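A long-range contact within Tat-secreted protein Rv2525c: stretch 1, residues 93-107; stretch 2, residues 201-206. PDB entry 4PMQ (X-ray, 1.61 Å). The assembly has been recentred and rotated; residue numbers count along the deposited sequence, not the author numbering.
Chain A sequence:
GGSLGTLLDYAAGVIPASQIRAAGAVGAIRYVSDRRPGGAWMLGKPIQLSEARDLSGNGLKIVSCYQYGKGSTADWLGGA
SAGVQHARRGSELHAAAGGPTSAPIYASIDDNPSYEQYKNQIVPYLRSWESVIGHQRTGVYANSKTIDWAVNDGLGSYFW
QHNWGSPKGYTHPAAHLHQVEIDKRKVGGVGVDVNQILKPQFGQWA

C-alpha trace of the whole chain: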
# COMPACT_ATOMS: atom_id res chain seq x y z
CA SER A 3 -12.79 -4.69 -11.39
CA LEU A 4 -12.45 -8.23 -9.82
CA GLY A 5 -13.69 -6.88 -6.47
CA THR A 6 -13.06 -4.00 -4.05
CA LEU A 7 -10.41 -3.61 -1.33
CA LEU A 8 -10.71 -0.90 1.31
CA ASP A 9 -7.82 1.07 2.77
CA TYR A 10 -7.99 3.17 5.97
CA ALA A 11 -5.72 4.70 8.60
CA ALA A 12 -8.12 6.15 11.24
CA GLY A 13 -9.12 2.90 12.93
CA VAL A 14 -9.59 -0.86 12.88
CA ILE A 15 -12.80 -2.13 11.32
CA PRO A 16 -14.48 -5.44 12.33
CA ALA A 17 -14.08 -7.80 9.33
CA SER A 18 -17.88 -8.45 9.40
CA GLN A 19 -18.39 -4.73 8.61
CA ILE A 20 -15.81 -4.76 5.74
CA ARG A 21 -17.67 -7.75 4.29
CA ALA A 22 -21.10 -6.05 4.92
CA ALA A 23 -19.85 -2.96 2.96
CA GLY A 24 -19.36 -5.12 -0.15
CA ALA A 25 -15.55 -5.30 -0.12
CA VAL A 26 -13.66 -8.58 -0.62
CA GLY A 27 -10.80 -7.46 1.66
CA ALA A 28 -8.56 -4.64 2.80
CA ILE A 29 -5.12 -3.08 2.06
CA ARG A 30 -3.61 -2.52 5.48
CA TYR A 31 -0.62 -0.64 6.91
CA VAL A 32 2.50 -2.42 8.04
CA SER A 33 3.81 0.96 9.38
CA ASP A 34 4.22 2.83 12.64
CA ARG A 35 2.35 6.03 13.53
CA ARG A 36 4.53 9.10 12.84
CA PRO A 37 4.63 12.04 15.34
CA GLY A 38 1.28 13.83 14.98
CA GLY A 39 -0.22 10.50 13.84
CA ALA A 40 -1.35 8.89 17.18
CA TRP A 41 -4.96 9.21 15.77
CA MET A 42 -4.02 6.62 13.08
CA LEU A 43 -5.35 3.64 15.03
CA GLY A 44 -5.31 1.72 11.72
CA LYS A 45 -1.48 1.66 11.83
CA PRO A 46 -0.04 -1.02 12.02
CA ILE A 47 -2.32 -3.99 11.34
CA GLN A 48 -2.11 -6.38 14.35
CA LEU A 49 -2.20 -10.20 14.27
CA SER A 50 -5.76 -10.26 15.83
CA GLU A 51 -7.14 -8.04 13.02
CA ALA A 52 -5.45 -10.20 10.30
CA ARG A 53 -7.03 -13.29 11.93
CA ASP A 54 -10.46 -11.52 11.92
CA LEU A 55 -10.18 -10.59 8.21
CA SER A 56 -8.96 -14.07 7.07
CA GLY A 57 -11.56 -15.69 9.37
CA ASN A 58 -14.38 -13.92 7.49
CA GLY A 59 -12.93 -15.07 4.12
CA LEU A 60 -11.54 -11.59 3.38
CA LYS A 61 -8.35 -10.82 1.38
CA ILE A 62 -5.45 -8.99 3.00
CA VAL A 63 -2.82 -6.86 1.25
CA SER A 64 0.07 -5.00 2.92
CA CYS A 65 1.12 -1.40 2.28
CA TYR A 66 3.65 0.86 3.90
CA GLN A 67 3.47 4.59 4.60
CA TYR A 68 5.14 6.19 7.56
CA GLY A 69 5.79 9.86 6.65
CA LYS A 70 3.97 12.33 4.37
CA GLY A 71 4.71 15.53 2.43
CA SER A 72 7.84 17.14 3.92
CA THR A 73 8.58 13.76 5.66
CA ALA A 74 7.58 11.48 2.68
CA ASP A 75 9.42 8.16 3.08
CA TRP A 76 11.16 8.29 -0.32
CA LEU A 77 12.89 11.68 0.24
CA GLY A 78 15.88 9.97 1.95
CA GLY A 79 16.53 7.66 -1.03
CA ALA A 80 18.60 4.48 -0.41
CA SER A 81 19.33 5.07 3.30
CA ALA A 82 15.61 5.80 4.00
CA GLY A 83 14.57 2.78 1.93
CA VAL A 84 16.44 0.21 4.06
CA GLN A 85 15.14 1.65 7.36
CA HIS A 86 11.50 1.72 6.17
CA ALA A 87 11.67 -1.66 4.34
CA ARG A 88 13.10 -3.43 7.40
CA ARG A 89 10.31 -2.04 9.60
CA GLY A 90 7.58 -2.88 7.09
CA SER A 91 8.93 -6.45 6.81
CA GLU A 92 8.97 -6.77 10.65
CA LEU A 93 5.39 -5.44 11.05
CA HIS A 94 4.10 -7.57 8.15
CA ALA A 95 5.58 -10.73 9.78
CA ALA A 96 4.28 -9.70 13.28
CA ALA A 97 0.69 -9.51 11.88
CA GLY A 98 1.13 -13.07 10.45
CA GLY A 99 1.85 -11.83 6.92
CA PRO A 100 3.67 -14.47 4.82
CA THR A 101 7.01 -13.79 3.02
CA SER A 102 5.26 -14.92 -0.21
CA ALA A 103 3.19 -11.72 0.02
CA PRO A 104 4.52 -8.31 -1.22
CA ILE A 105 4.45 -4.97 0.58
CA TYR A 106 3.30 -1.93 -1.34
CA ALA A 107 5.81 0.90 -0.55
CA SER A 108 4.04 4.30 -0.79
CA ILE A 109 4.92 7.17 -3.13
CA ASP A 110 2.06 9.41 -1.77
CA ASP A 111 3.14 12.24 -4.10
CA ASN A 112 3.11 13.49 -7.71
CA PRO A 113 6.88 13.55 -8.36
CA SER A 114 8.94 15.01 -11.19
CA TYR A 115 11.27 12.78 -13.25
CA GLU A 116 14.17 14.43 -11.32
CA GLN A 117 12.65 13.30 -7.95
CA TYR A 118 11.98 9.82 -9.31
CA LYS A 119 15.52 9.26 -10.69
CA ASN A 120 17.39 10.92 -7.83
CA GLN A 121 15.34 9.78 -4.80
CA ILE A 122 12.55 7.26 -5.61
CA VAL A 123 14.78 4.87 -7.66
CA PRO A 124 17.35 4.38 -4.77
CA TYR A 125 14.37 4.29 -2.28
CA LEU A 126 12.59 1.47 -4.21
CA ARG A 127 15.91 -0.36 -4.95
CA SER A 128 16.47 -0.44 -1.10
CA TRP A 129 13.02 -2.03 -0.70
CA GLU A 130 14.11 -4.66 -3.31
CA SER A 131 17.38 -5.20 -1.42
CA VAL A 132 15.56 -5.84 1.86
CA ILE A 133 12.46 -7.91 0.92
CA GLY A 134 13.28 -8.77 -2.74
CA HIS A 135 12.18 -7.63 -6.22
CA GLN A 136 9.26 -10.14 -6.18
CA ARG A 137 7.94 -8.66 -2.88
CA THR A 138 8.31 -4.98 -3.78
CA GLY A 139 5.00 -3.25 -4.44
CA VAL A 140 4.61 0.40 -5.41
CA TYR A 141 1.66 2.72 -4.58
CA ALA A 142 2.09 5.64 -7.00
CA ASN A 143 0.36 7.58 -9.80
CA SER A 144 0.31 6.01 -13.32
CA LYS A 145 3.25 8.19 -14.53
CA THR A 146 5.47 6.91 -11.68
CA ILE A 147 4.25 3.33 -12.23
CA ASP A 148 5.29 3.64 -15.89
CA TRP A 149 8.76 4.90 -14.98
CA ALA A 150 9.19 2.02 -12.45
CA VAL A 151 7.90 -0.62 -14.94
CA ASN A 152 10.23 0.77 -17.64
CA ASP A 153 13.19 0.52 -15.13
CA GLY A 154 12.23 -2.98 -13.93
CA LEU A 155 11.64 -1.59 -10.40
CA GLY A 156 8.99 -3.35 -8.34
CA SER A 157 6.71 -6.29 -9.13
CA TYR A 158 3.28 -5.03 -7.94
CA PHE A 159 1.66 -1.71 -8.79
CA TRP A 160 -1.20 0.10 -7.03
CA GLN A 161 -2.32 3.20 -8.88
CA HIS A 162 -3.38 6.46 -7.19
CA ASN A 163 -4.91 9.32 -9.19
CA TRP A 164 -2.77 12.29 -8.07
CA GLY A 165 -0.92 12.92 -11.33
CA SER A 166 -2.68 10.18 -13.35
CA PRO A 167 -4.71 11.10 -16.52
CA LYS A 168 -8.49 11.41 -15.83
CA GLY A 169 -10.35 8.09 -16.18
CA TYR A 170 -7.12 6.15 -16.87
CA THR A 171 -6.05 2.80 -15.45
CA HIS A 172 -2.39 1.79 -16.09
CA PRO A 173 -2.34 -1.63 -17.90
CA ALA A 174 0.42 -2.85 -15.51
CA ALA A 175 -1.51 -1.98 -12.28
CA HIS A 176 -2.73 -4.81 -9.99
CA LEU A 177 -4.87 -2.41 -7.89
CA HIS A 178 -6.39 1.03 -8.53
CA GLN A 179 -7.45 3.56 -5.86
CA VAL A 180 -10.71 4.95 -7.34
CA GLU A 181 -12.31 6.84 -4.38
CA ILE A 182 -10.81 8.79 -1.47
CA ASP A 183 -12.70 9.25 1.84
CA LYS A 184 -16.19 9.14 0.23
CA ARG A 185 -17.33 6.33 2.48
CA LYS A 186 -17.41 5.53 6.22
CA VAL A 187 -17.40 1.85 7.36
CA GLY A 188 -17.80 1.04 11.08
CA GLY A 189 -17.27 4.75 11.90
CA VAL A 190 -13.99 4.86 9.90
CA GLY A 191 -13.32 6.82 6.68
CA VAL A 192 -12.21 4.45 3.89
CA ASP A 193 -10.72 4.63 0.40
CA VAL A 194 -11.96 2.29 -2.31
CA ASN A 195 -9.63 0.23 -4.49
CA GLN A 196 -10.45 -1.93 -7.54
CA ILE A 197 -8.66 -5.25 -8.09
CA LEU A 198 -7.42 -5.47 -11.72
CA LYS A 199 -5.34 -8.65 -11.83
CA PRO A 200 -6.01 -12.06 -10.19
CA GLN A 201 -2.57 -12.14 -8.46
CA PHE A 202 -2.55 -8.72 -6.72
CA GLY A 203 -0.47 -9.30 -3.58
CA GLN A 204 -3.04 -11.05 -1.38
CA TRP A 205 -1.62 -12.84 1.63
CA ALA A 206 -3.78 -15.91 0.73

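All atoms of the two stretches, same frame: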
# COMPACT_ATOMS: atom_id res chain seq x y z
N LEU A 93 6.80 -5.62 10.70
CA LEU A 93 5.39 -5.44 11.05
C LEU A 93 4.51 -6.38 10.25
O LEU A 93 3.52 -6.88 10.80
CB LEU A 93 4.93 -3.98 10.91
CG LEU A 93 5.60 -3.05 11.95
CD1 LEU A 93 5.27 -1.60 11.65
CD2 LEU A 93 5.16 -3.41 13.42
N HIS A 94 4.86 -6.63 8.98
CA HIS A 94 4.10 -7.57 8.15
C HIS A 94 4.18 -8.95 8.83
O HIS A 94 3.15 -9.58 9.07
CB HIS A 94 4.70 -7.58 6.74
CG HIS A 94 4.13 -8.61 5.82
ND1 HIS A 94 3.04 -8.33 5.02
CD2 HIS A 94 4.60 -9.84 5.51
CE1 HIS A 94 2.83 -9.42 4.29
NE2 HIS A 94 3.75 -10.36 4.55
N ALA A 95 5.40 -9.40 9.18
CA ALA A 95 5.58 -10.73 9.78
C ALA A 95 4.87 -10.83 11.15
O ALA A 95 4.27 -11.87 11.43
CB ALA A 95 7.06 -11.04 9.92
N ALA A 96 4.87 -9.72 11.93
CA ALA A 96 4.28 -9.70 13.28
C ALA A 96 2.75 -9.85 13.20
O ALA A 96 2.15 -10.38 14.14
CB ALA A 96 4.65 -8.42 14.01
N ALA A 97 2.14 -9.39 12.09
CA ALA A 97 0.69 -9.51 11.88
C ALA A 97 0.34 -10.87 11.20
O ALA A 97 -0.84 -11.11 10.89
CB ALA A 97 0.20 -8.35 11.02
N GLY A 98 1.33 -11.75 11.06
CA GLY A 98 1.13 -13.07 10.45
C GLY A 98 1.16 -13.06 8.93
O GLY A 98 0.75 -14.04 8.29
N GLY A 99 1.71 -11.98 8.36
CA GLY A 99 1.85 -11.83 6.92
C GLY A 99 2.92 -12.76 6.38
O GLY A 99 4.00 -12.85 6.97
N PRO A 100 2.64 -13.56 5.33
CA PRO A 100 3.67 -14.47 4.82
C PRO A 100 4.75 -13.78 3.96
O PRO A 100 4.51 -12.72 3.35
CB PRO A 100 2.87 -15.46 3.98
CG PRO A 100 1.72 -14.66 3.45
CD PRO A 100 1.38 -13.66 4.55
N THR A 101 5.95 -14.39 3.86
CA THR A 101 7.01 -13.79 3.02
C THR A 101 6.70 -13.97 1.53
O THR A 101 7.31 -13.31 0.68
CB THR A 101 8.43 -14.30 3.39
OG1 THR A 101 8.56 -15.65 2.99
CG2 THR A 101 8.74 -14.17 4.87
N SER A 102 5.68 -14.80 1.17
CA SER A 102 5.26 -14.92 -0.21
C SER A 102 4.42 -13.72 -0.63
O SER A 102 4.09 -13.60 -1.81
CB SER A 102 4.48 -16.21 -0.42
OG SER A 102 3.54 -16.47 0.62
N ALA A 103 4.03 -12.87 0.34
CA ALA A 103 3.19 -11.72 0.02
C ALA A 103 4.05 -10.44 -0.11
O ALA A 103 4.94 -10.24 0.72
CB ALA A 103 2.11 -11.53 1.09
N PRO A 104 3.75 -9.55 -1.09
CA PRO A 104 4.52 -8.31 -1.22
C PRO A 104 4.11 -7.27 -0.20
O PRO A 104 3.12 -7.45 0.53
CB PRO A 104 4.14 -7.82 -2.64
CG PRO A 104 2.71 -8.28 -2.78
CD PRO A 104 2.68 -9.63 -2.11
N ILE A 105 4.84 -6.14 -0.20
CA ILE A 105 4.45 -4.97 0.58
C ILE A 105 4.48 -3.81 -0.40
O ILE A 105 5.48 -3.60 -1.12
CB ILE A 105 5.35 -4.71 1.81
CG1 ILE A 105 5.35 -5.91 2.79
CG2 ILE A 105 4.97 -3.38 2.52
CD1 ILE A 105 6.55 -5.82 3.84
N TYR A 106 3.38 -3.10 -0.46
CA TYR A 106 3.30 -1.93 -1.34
C TYR A 106 3.89 -0.70 -0.66
O TYR A 106 3.24 -0.13 0.23
CB TYR A 106 1.84 -1.64 -1.72
CG TYR A 106 1.28 -2.59 -2.75
CD1 TYR A 106 0.75 -3.83 -2.38
CD2 TYR A 106 1.24 -2.24 -4.10
CE1 TYR A 106 0.21 -4.69 -3.34
CE2 TYR A 106 0.64 -3.07 -5.05
CZ TYR A 106 0.15 -4.30 -4.67
OH TYR A 106 -0.46 -5.10 -5.63
N ALA A 107 5.13 -0.31 -1.04
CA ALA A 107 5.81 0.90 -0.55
C ALA A 107 5.09 2.13 -1.14
O ALA A 107 4.82 2.17 -2.35
CB ALA A 107 7.27 0.88 -0.96
N GLN A 201 -3.67 -12.07 -9.44
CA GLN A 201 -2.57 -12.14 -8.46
C GLN A 201 -2.18 -10.69 -8.13
O GLN A 201 -1.49 -10.05 -8.92
CB GLN A 201 -1.37 -12.94 -8.99
CG GLN A 201 -1.65 -14.46 -9.02
CD GLN A 201 -1.82 -15.00 -7.62
OE1 GLN A 201 -1.03 -14.70 -6.72
NE2 GLN A 201 -2.82 -15.83 -7.41
N PHE A 202 -2.70 -10.16 -7.02
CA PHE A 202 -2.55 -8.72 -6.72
C PHE A 202 -1.81 -8.46 -5.42
O PHE A 202 -1.80 -7.31 -4.98
CB PHE A 202 -3.94 -8.05 -6.69
CG PHE A 202 -4.94 -8.70 -5.76
CD1 PHE A 202 -5.04 -8.31 -4.43
CD2 PHE A 202 -5.81 -9.69 -6.23
CE1 PHE A 202 -5.99 -8.90 -3.57
CE2 PHE A 202 -6.78 -10.25 -5.38
CZ PHE A 202 -6.85 -9.87 -4.06
N GLY A 203 -1.23 -9.49 -4.80
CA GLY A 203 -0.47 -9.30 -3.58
C GLY A 203 -1.17 -9.77 -2.32
O GLY A 203 -0.69 -9.50 -1.21
N GLN A 204 -2.29 -10.50 -2.49
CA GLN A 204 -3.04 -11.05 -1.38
C GLN A 204 -2.18 -11.97 -0.54
O GLN A 204 -1.35 -12.71 -1.07
CB GLN A 204 -4.29 -11.82 -1.86
CG GLN A 204 -4.02 -13.05 -2.77
CD GLN A 204 -4.13 -12.67 -4.24
OE1 GLN A 204 -3.51 -11.70 -4.69
NE2 GLN A 204 -4.87 -13.46 -5.03
N TRP A 205 -2.36 -11.92 0.78
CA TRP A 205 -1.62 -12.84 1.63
C TRP A 205 -1.96 -14.30 1.29
O TRP A 205 -1.06 -15.14 1.28
CB TRP A 205 -1.98 -12.58 3.11
CG TRP A 205 -1.41 -11.32 3.69
CD1 TRP A 205 -0.93 -10.23 3.01
CD2 TRP A 205 -1.36 -10.98 5.09
NE1 TRP A 205 -0.54 -9.25 3.91
CE2 TRP A 205 -0.79 -9.69 5.19
CE3 TRP A 205 -1.72 -11.67 6.26
CZ2 TRP A 205 -0.59 -9.06 6.42
CZ3 TRP A 205 -1.48 -11.06 7.49
CH2 TRP A 205 -0.96 -9.76 7.56
N ALA A 206 -3.26 -14.58 1.06
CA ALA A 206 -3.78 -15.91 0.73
C ALA A 206 -4.93 -15.81 -0.28
O ALA A 206 -5.65 -14.78 -0.28
CB ALA A 206 -4.26 -16.63 1.98
OXT ALA A 206 -5.11 -16.77 -1.06
O HOH W 1 1.22 -15.25 -0.15
O HOH W 2 0.47 -8.14 0.76

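The C-terminal segment 201-206, without regular secondary structure, packs against the end of a helix, the loop after it and the start of a strand, burying 411 Å² in all. Gln-201 stands clear of the other stretch. Phe-202 takes part mainly through its backbone: its carbonyl O accepts a hydrogen bond from Tyr-106 OH (2.7 Å), the one direct hydrogen bond across the contact, and lies near the plane of the tyrosine ring, while the end of its own side chain leads away. Phe-202 N donates a hydrogen bond to Gln-204 OE1 (2.9 Å), a link within stretch 2 that spans Gly-203. Gly-203 has phi/psi of 106/10, a conformation that calls for glycine, and its CA lies 3.4 Å from Pro-104 CG; a CB here would point toward stretch 1 and fall 2.9 Å from that same Pro-104 CG, a clash. A water donates to both Gly-203 O and Pro-104 O, 2.7 Å from each, bridging two carbonyls that could not bond to each other. Gln-204 directs its CB away. Trp-205 supplies the largest share of the contact. Gly-99 CA sits 3.4 Å from the centroid of the Trp-205 six-membered ring, only 8° off the normal, a CH-pi contact. An ideal CB on Gly-99 would lie 2.5 Å from His-94 CE1, a clash, and a tight 3.1 Å from Trp-205 CZ2. The edge of the His-94 ring meets the face of the indole five-membered ring (centroids 4.9 Å apart, planes at 69°), and His-94 NE2 donates to Pro-100 O (2.8 Å), linking helix and loop beside the indole. Apolar contacts come from Ala-97 CB to Trp-205 CH2 (3.9 Å), Pro-100 CD to Trp-205 CG (3.7 Å) and Ala-103 CB to Trp-205 CD1 (3.8 Å). A second water links Trp-205 O and Ser-102 OG, 2.7 Å from each. The terminal Ala-206 makes no contact.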